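Local coordinates for aminotransferase class-III (Ochrobactrum anthropi, PDB 5GHG), which probably moves amino groups between amines and keto compounds as a class-III omega-transaminase, and here holds its cofactor in the pyridoxamine phosphate (PMP) form, at residues T398-L409 with A418-C426; E196-L207 with P237-L248. The protein carries 1 engineered substitution. All coordinates share one frame; numbering follows the deposited sequence.

Contact 1 (T398-L409 with A418-C426); sequences TGALGAKANAVL and AMGDTLAFC
Gly-402 leaves a hollow on the first turn of helix 400-409, and the turn between strands 414-419 and 422-425 fills it. The CA atoms of Gly-402 and Asp-421 lie 3.9 Å apart. Gly-420 O also presses in, 3.6 Å from Gly-402 CA. The closeness depends on Gly-402 having no side chain on this side of the helix.

Beside this fit, the Asp-421 carboxylate meets the helix start. Its CG stands beside its own backbone N (chi1 -72°), which brings the carboxylate to the backbone N-H groups of Gly-399 and Gly-402. OD1 takes a nearly straight bond from Gly-402 N, 2.9 Å long at 167°, and a weak, bent one from Gly-399 N. The position of OD1 is somewhat uncertain, so the finer geometry is doubtful. One water accepts from Leu-401 N and probably donates to Asp-421 OD2. A second water donates to both Gly-399 O and Gly-420 O and so joins helix start and turn. The N-H groups at the helix N terminus would probably stabilise the buried carboxylate as an anion.

Further along, Leu-423 is the main bump. Its fork straddles the helix surface: CD1 meets Ala-405 CB at 4.1 Å, while CD2 settles 3.7 Å from Gly-402 O and 3.9 Å from Asn-406 CB. Ala-418 CB fills the next dip, 3.8 Å from Gly-402 O. At the far end Leu-409 and Phe-425 approach from opposite directions, with Leu-409 CD2 4.0 Å from Phe-425 CZ.

Met-419 to Thr-422 form a type II' turn with Gly-420 at its first corner. This is a beta-hairpin with a two-residue loop, Gly-420 and Asp-421, packed against the preceding helix, its aspartate at the helix N terminus. Helix and hairpin belong to the smaller C-terminal part of the fold-type I aminotransferase architecture.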
# COMPACT_ATOMS: atom_id res chain seq x y z
N THR B 398 4.50 -10.35 30.09
CA THR B 398 4.20 -11.27 29.00
C THR B 398 4.89 -10.78 27.73
O THR B 398 4.85 -9.60 27.41
CB THR B 398 2.68 -11.37 28.80
OG1 THR B 398 2.13 -12.08 29.91
CG2 THR B 398 2.36 -12.13 27.51
N GLY B 399 5.57 -11.70 27.04
CA GLY B 399 6.39 -11.37 25.90
C GLY B 399 7.88 -11.51 26.17
O GLY B 399 8.65 -11.73 25.23
N ALA B 400 8.29 -11.41 27.43
CA ALA B 400 9.70 -11.55 27.75
C ALA B 400 10.20 -12.97 27.47
O ALA B 400 11.31 -13.17 26.96
CB ALA B 400 9.97 -11.16 29.20
N LEU B 401 9.39 -13.98 27.81
CA LEU B 401 9.81 -15.35 27.59
C LEU B 401 9.91 -15.66 26.09
O LEU B 401 10.90 -16.26 25.64
CB LEU B 401 8.85 -16.31 28.29
CG LEU B 401 9.09 -17.81 28.30
CD1 LEU B 401 10.46 -18.14 28.89
CD2 LEU B 401 7.97 -18.50 29.10
N GLY B 402 8.94 -15.21 25.31
CA GLY B 402 9.02 -15.36 23.87
C GLY B 402 10.23 -14.67 23.26
O GLY B 402 10.91 -15.24 22.40
N ALA B 403 10.51 -13.45 23.68
CA ALA B 403 11.69 -12.74 23.17
C ALA B 403 12.98 -13.47 23.55
O ALA B 403 13.90 -13.59 22.72
CB ALA B 403 11.72 -11.30 23.69
N LYS B 404 13.07 -13.96 24.78
CA LYS B 404 14.24 -14.69 25.22
C LYS B 404 14.48 -15.93 24.37
O LYS B 404 15.59 -16.16 23.88
CB LYS B 404 14.08 -15.08 26.70
CG LYS B 404 15.30 -15.70 27.36
CD LYS B 404 15.04 -15.86 28.87
CE LYS B 404 16.18 -16.57 29.60
NZ LYS B 404 17.37 -15.70 29.69
N ALA B 405 13.43 -16.73 24.15
CA ALA B 405 13.59 -17.99 23.42
C ALA B 405 13.86 -17.74 21.93
O ALA B 405 14.66 -18.44 21.31
CB ALA B 405 12.37 -18.87 23.62
N ASN B 406 13.21 -16.72 21.36
CA ASN B 406 13.41 -16.39 19.95
C ASN B 406 14.86 -15.99 19.68
O ASN B 406 15.42 -16.35 18.65
CB ASN B 406 12.46 -15.26 19.56
CG ASN B 406 12.28 -15.13 18.04
OD1 ASN B 406 12.21 -16.13 17.34
ND2 ASN B 406 12.18 -13.92 17.56
N ALA B 407 15.46 -15.23 20.60
CA ALA B 407 16.87 -14.85 20.45
C ALA B 407 17.79 -16.07 20.48
O ALA B 407 18.75 -16.16 19.70
CB ALA B 407 17.26 -13.85 21.53
N VAL B 408 17.51 -17.02 21.37
CA VAL B 408 18.32 -18.24 21.43
C VAL B 408 18.12 -19.07 20.16
O VAL B 408 19.07 -19.61 19.60
CB VAL B 408 17.98 -19.05 22.69
CG1 VAL B 408 18.65 -20.43 22.61
CG2 VAL B 408 18.44 -18.32 23.92
N LEU B 409 16.88 -19.18 19.70
CA LEU B 409 16.62 -19.92 18.48
C LEU B 409 17.38 -19.32 17.29
O LEU B 409 17.92 -20.05 16.45
CB LEU B 409 15.12 -19.96 18.20
CG LEU B 409 14.56 -20.85 17.11
CD1 LEU B 409 15.01 -22.29 17.26
CD2 LEU B 409 13.03 -20.77 17.13
N ALA B 418 8.39 -14.01 17.45
CA ALA B 418 7.78 -14.04 18.77
C ALA B 418 6.54 -13.17 18.71
O ALA B 418 6.64 -11.94 18.51
CB ALA B 418 8.73 -13.55 19.85
N MET B 419 5.37 -13.78 18.86
CA MET B 419 4.12 -13.02 18.97
C MET B 419 3.75 -13.09 20.45
O MET B 419 3.12 -14.05 20.91
CB MET B 419 3.07 -13.62 18.05
CG MET B 419 3.62 -13.82 16.64
SD MET B 419 2.67 -14.92 15.60
CE MET B 419 2.03 -13.75 14.45
N GLY B 420 4.17 -12.08 21.21
CA GLY B 420 4.11 -12.21 22.64
C GLY B 420 4.99 -13.40 23.06
O GLY B 420 6.16 -13.47 22.71
N ASP B 421 4.42 -14.34 23.81
CA ASP B 421 5.16 -15.52 24.24
C ASP B 421 4.92 -16.72 23.34
O ASP B 421 5.28 -17.84 23.70
CB ASP B 421 4.83 -15.85 25.70
CG ASP B 421 5.44 -14.86 26.68
OD1 ASP B 421 6.45 -14.22 26.29
OD2 ASP B 421 4.94 -14.71 27.81
N THR B 422 4.35 -16.52 22.15
CA THR B 422 4.19 -17.58 21.17
C THR B 422 5.28 -17.48 20.12
O THR B 422 5.48 -16.42 19.52
CB THR B 422 2.80 -17.51 20.51
OG1 THR B 422 1.78 -17.67 21.50
CG2 THR B 422 2.64 -18.62 19.46
N LEU B 423 5.99 -18.57 19.90
CA LEU B 423 6.90 -18.71 18.76
C LEU B 423 6.15 -19.33 17.59
O LEU B 423 5.52 -20.38 17.74
CB LEU B 423 8.09 -19.60 19.11
CG LEU B 423 8.96 -19.15 20.28
CD1 LEU B 423 10.11 -20.13 20.46
CD2 LEU B 423 9.46 -17.74 20.05
N ALA B 424 6.23 -18.69 16.42
CA ALA B 424 5.51 -19.19 15.25
C ALA B 424 6.45 -19.90 14.30
O ALA B 424 7.64 -19.60 14.22
CB ALA B 424 4.79 -18.06 14.52
N PHE B 425 5.90 -20.86 13.57
CA PHE B 425 6.62 -21.59 12.54
C PHE B 425 5.73 -21.61 11.29
O PHE B 425 4.56 -22.01 11.37
CB PHE B 425 6.99 -22.98 13.02
CG PHE B 425 7.90 -22.93 14.20
CD1 PHE B 425 9.27 -22.93 14.03
CD2 PHE B 425 7.38 -22.79 15.48
CE1 PHE B 425 10.12 -22.84 15.12
CE2 PHE B 425 8.22 -22.69 16.56
CZ PHE B 425 9.59 -22.71 16.39
N CYS B 426 6.27 -21.15 10.18
CA CYS B 426 5.52 -21.03 8.93
C CYS B 426 6.53 -21.10 7.79
O CYS B 426 6.75 -20.12 7.07
CB CYS B 426 4.74 -19.71 8.92
SG CYS B 426 3.70 -19.41 7.49
O HOH W 1 7.75 -11.36 22.60
O HOH W 2 6.99 -13.76 29.49

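Contact 2 (E196-L207 with P237-L248); sequences EEQFATRLADEL and PKTYWEKVQAVL
Leu-203 CB lies in plane at the edge of the Tyr-240 ring, while its CD1 comes in obliquely, 3.7 Å from Tyr-240 CD1. Val-244 CG2 covers one face of this ring near the rim, and Trp-241 CD1 lies at another part of the edge. Tyr-240 CE2 in turn sits over the centre of one face of Trp-241. The Phe-199 ring has Leu-203 CD1 on one face and Arg-202 NH1 in plane at its edge. Pro-237 CG approaches it obliquely, 3.7 Å from Phe-199 CD2.

Lys-243 is a knob in a hole formed by Glu-197, Ala-200, Thr-201 and Ala-204. Its chain runs extended beyond CG. NZ thereby reaches Thr-201 OG1 and Thr-239 OG1, both at 2.8 Å, and makes a weak bond to Glu-197 O. In the turn before helix 240-248, Lys-238 N donates to Glu-196 OE1 on its anti lone pair, at 2.7 Å and 168°. Glu-196 OE2 forms a long salt bridge with Lys-238 NZ, 3.5 Å apart. At the other end, Leu-207 CD2 packs 3.7 Å from Val-244 CG1.

The helix axes run nearly parallel, 8.8 Å apart at 21°. Helix 240-250 is the beta-alpha-beta crossover between adjacent parallel strands 219-224 and 254-258; helix 196-214 packs beside it. Leu-207, Tyr-240, Trp-241 and Leu-248 rest on Phe-222 of strand 219-224. Tyr-240 OH bonds to Arg-147 of strand 143-147, and Leu-248 also touches Leu-255 of strand 254-258.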
# COMPACT_ATOMS: atom_id res chain seq x y z
N GLU B 196 -14.16 -27.47 24.22
CA GLU B 196 -13.84 -26.76 22.99
C GLU B 196 -15.11 -26.44 22.18
O GLU B 196 -15.29 -25.31 21.71
CB GLU B 196 -12.85 -27.59 22.14
CG GLU B 196 -12.41 -26.98 20.84
CD GLU B 196 -11.45 -27.89 20.08
OE1 GLU B 196 -11.43 -27.85 18.83
OE2 GLU B 196 -10.73 -28.67 20.74
N GLU B 197 -16.00 -27.42 22.02
CA GLU B 197 -17.20 -27.17 21.25
C GLU B 197 -18.17 -26.24 21.99
O GLU B 197 -18.90 -25.48 21.35
CB GLU B 197 -17.89 -28.48 20.86
CG GLU B 197 -17.11 -29.27 19.82
CD GLU B 197 -17.91 -30.44 19.21
OE1 GLU B 197 -17.30 -31.25 18.47
OE2 GLU B 197 -19.13 -30.51 19.46
N GLN B 198 -18.21 -26.31 23.31
CA GLN B 198 -19.04 -25.37 24.06
C GLN B 198 -18.51 -23.95 23.88
O GLN B 198 -19.29 -23.00 23.75
CB GLN B 198 -19.08 -25.75 25.54
CG GLN B 198 -19.88 -24.80 26.43
CD GLN B 198 -21.32 -24.62 26.00
OE1 GLN B 198 -21.87 -23.49 26.01
NE2 GLN B 198 -21.95 -25.70 25.62
N PHE B 199 -17.19 -23.80 23.86
CA PHE B 199 -16.58 -22.49 23.63
C PHE B 199 -16.97 -21.95 22.25
O PHE B 199 -17.27 -20.77 22.10
CB PHE B 199 -15.06 -22.64 23.78
CG PHE B 199 -14.28 -21.43 23.41
CD1 PHE B 199 -14.46 -20.23 24.09
CD2 PHE B 199 -13.31 -21.50 22.41
CE1 PHE B 199 -13.70 -19.12 23.75
CE2 PHE B 199 -12.56 -20.39 22.08
CZ PHE B 199 -12.75 -19.21 22.75
N ALA B 200 -17.01 -22.83 21.25
CA ALA B 200 -17.45 -22.41 19.92
C ALA B 200 -18.90 -21.97 19.93
O ALA B 200 -19.27 -20.96 19.32
CB ALA B 200 -17.24 -23.54 18.93
N THR B 201 -19.75 -22.72 20.62
CA THR B 201 -21.14 -22.31 20.78
C THR B 201 -21.23 -20.95 21.45
O THR B 201 -21.99 -20.08 21.01
CB THR B 201 -21.90 -23.38 21.57
OG1 THR B 201 -22.05 -24.54 20.76
CG2 THR B 201 -23.29 -22.88 21.99
N ARG B 202 -20.45 -20.73 22.52
CA ARG B 202 -20.51 -19.45 23.20
C ARG B 202 -20.05 -18.31 22.27
O ARG B 202 -20.61 -17.21 22.32
CB ARG B 202 -19.67 -19.46 24.48
CG ARG B 202 -19.56 -18.08 25.12
CD ARG B 202 -19.08 -18.11 26.57
NE ARG B 202 -17.70 -18.59 26.71
CZ ARG B 202 -16.63 -17.81 26.67
NH1 ARG B 202 -15.42 -18.34 26.85
NH2 ARG B 202 -16.76 -16.51 26.44
N LEU B 203 -19.02 -18.54 21.46
CA LEU B 203 -18.56 -17.49 20.56
C LEU B 203 -19.62 -17.13 19.52
O LEU B 203 -19.82 -15.95 19.21
CB LEU B 203 -17.26 -17.92 19.84
CG LEU B 203 -15.99 -18.00 20.68
CD1 LEU B 203 -14.96 -18.89 20.01
CD2 LEU B 203 -15.44 -16.62 20.91
N ALA B 204 -20.30 -18.13 18.97
CA ALA B 204 -21.38 -17.84 18.02
C ALA B 204 -22.54 -17.10 18.69
O ALA B 204 -23.16 -16.23 18.08
CB ALA B 204 -21.87 -19.12 17.35
N ASP B 205 -22.84 -17.45 19.94
CA ASP B 205 -23.89 -16.76 20.69
C ASP B 205 -23.51 -15.31 20.96
O ASP B 205 -24.35 -14.41 20.86
CB ASP B 205 -24.17 -17.46 22.01
CG ASP B 205 -24.89 -18.78 21.84
OD1 ASP B 205 -25.38 -19.07 20.73
OD2 ASP B 205 -24.96 -19.54 22.84
N GLU B 206 -22.27 -15.06 21.35
CA GLU B 206 -21.82 -13.70 21.57
C GLU B 206 -21.83 -12.90 20.27
O GLU B 206 -22.14 -11.71 20.28
CB GLU B 206 -20.43 -13.71 22.22
CG GLU B 206 -20.48 -14.24 23.65
CD GLU B 206 -19.10 -14.42 24.28
OE1 GLU B 206 -19.04 -14.77 25.48
OE2 GLU B 206 -18.08 -14.22 23.56
N LEU B 207 -21.47 -13.54 19.16
CA LEU B 207 -21.60 -12.88 17.86
C LEU B 207 -23.06 -12.50 17.58
O LEU B 207 -23.35 -11.37 17.17
CB LEU B 207 -21.06 -13.79 16.76
CG LEU B 207 -21.29 -13.34 15.31
CD1 LEU B 207 -20.65 -11.97 15.04
CD2 LEU B 207 -20.75 -14.38 14.37
N PRO B 237 -11.73 -23.24 17.49
CA PRO B 237 -12.17 -24.54 17.98
C PRO B 237 -13.02 -25.26 16.94
O PRO B 237 -13.55 -24.66 16.00
CB PRO B 237 -12.98 -24.18 19.24
CG PRO B 237 -13.44 -22.79 18.99
CD PRO B 237 -12.37 -22.13 18.19
N LYS B 238 -13.10 -26.58 17.07
CA LYS B 238 -13.94 -27.31 16.16
C LYS B 238 -15.40 -26.85 16.30
O LYS B 238 -15.86 -26.55 17.41
CB LYS B 238 -13.82 -28.82 16.37
CG LYS B 238 -13.96 -29.30 17.79
CD LYS B 238 -13.87 -30.83 17.83
CE LYS B 238 -14.19 -31.41 19.22
NZ LYS B 238 -13.13 -31.11 20.22
N THR B 239 -16.09 -26.76 15.16
CA THR B 239 -17.46 -26.32 14.98
C THR B 239 -17.59 -24.80 14.96
O THR B 239 -18.68 -24.29 14.66
CB THR B 239 -18.45 -26.88 16.03
OG1 THR B 239 -18.26 -26.26 17.31
CG2 THR B 239 -18.30 -28.41 16.15
N TYR B 240 -16.52 -24.05 15.23
CA TYR B 240 -16.62 -22.59 15.24
C TYR B 240 -17.14 -22.05 13.91
O TYR B 240 -18.12 -21.29 13.87
CB TYR B 240 -15.24 -21.98 15.54
CG TYR B 240 -15.19 -20.48 15.39
CD1 TYR B 240 -15.59 -19.64 16.42
CD2 TYR B 240 -14.71 -19.89 14.21
CE1 TYR B 240 -15.50 -18.27 16.32
CE2 TYR B 240 -14.61 -18.50 14.09
CZ TYR B 240 -15.01 -17.70 15.14
OH TYR B 240 -14.94 -16.32 15.06
N TRP B 241 -16.48 -22.40 12.82
CA TRP B 241 -16.85 -21.79 11.55
C TRP B 241 -18.24 -22.21 11.08
O TRP B 241 -18.95 -21.42 10.45
CB TRP B 241 -15.78 -22.06 10.49
CG TRP B 241 -14.65 -21.06 10.58
CD1 TRP B 241 -13.35 -21.31 10.93
CD2 TRP B 241 -14.74 -19.65 10.36
NE1 TRP B 241 -12.63 -20.14 10.92
CE2 TRP B 241 -13.46 -19.11 10.57
CE3 TRP B 241 -15.78 -18.79 9.99
CZ2 TRP B 241 -13.18 -17.74 10.42
CZ3 TRP B 241 -15.49 -17.42 9.83
CH2 TRP B 241 -14.22 -16.92 10.06
N GLU B 242 -18.65 -23.43 11.40
CA GLU B 242 -20.00 -23.87 11.08
C GLU B 242 -21.03 -23.04 11.86
O GLU B 242 -21.99 -22.53 11.29
CB GLU B 242 -20.17 -25.36 11.38
CG GLU B 242 -21.58 -25.86 11.24
CD GLU B 242 -21.75 -27.30 11.74
OE1 GLU B 242 -22.90 -27.70 11.99
OE2 GLU B 242 -20.74 -28.02 11.87
N LYS B 243 -20.82 -22.88 13.17
CA LYS B 243 -21.76 -22.13 13.99
C LYS B 243 -21.75 -20.66 13.65
O LYS B 243 -22.80 -20.01 13.64
CB LYS B 243 -21.47 -22.37 15.47
CG LYS B 243 -21.59 -23.84 15.86
CD LYS B 243 -21.06 -24.13 17.27
CE LYS B 243 -21.38 -25.59 17.67
NZ LYS B 243 -20.61 -26.05 18.86
N VAL B 244 -20.57 -20.09 13.36
CA VAL B 244 -20.51 -18.67 12.97
C VAL B 244 -21.28 -18.46 11.66
O VAL B 244 -22.09 -17.51 11.54
CB VAL B 244 -19.06 -18.18 12.86
CG1 VAL B 244 -18.98 -16.81 12.14
CG2 VAL B 244 -18.45 -18.06 14.25
N GLN B 245 -21.07 -19.32 10.68
CA GLN B 245 -21.72 -19.14 9.39
C GLN B 245 -23.24 -19.26 9.50
O GLN B 245 -23.97 -18.54 8.81
CB GLN B 245 -21.15 -20.13 8.36
CG GLN B 245 -19.74 -19.76 7.91
CD GLN B 245 -19.15 -20.73 6.93
OE1 GLN B 245 -19.13 -20.47 5.72
NE2 GLN B 245 -18.65 -21.86 7.43
N ALA B 246 -23.73 -20.12 10.39
CA ALA B 246 -25.17 -20.21 10.63
C ALA B 246 -25.73 -18.87 11.11
O ALA B 246 -26.80 -18.45 10.66
CB ALA B 246 -25.47 -21.31 11.64
N VAL B 247 -25.03 -18.21 12.04
CA VAL B 247 -25.45 -16.89 12.51
C VAL B 247 -25.44 -15.88 11.37
O VAL B 247 -26.41 -15.14 11.16
CB VAL B 247 -24.55 -16.42 13.67
CG1 VAL B 247 -24.89 -15.00 14.07
CG2 VAL B 247 -24.68 -17.36 14.87
N LEU B 248 -24.32 -15.80 10.64
CA LEU B 248 -24.22 -14.82 9.57
C LEU B 248 -25.34 -15.01 8.55
O LEU B 248 -25.95 -14.04 8.09
CB LEU B 248 -22.86 -14.91 8.88
CG LEU B 248 -21.66 -14.64 9.81
CD1 LEU B 248 -20.34 -14.76 9.01
CD2 LEU B 248 -21.76 -13.26 10.45

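From the N terminus, the chain reaches contact 2 first. Helix 196-214 leads into strand 219-224 of the mixed sheet that holds strands 143-147 and 254-258, and helix 240-250 then runs alongside helix 196-214 in the same direction. Contact 2 thus closes a loop of 29 residues and ties two helices on one side of that sheet. The chain goes on through strand 254-258 and later comes back to the other mixed sheet, which the N-terminal strands 32-38, 41-44 and 49-52 also join. There contact 1 closes a loop of only eight residues, joining helix 400-411 to the hairpin of strands 414-419 and 422-425. The two contacts follow in series, their centres 30 Å apart.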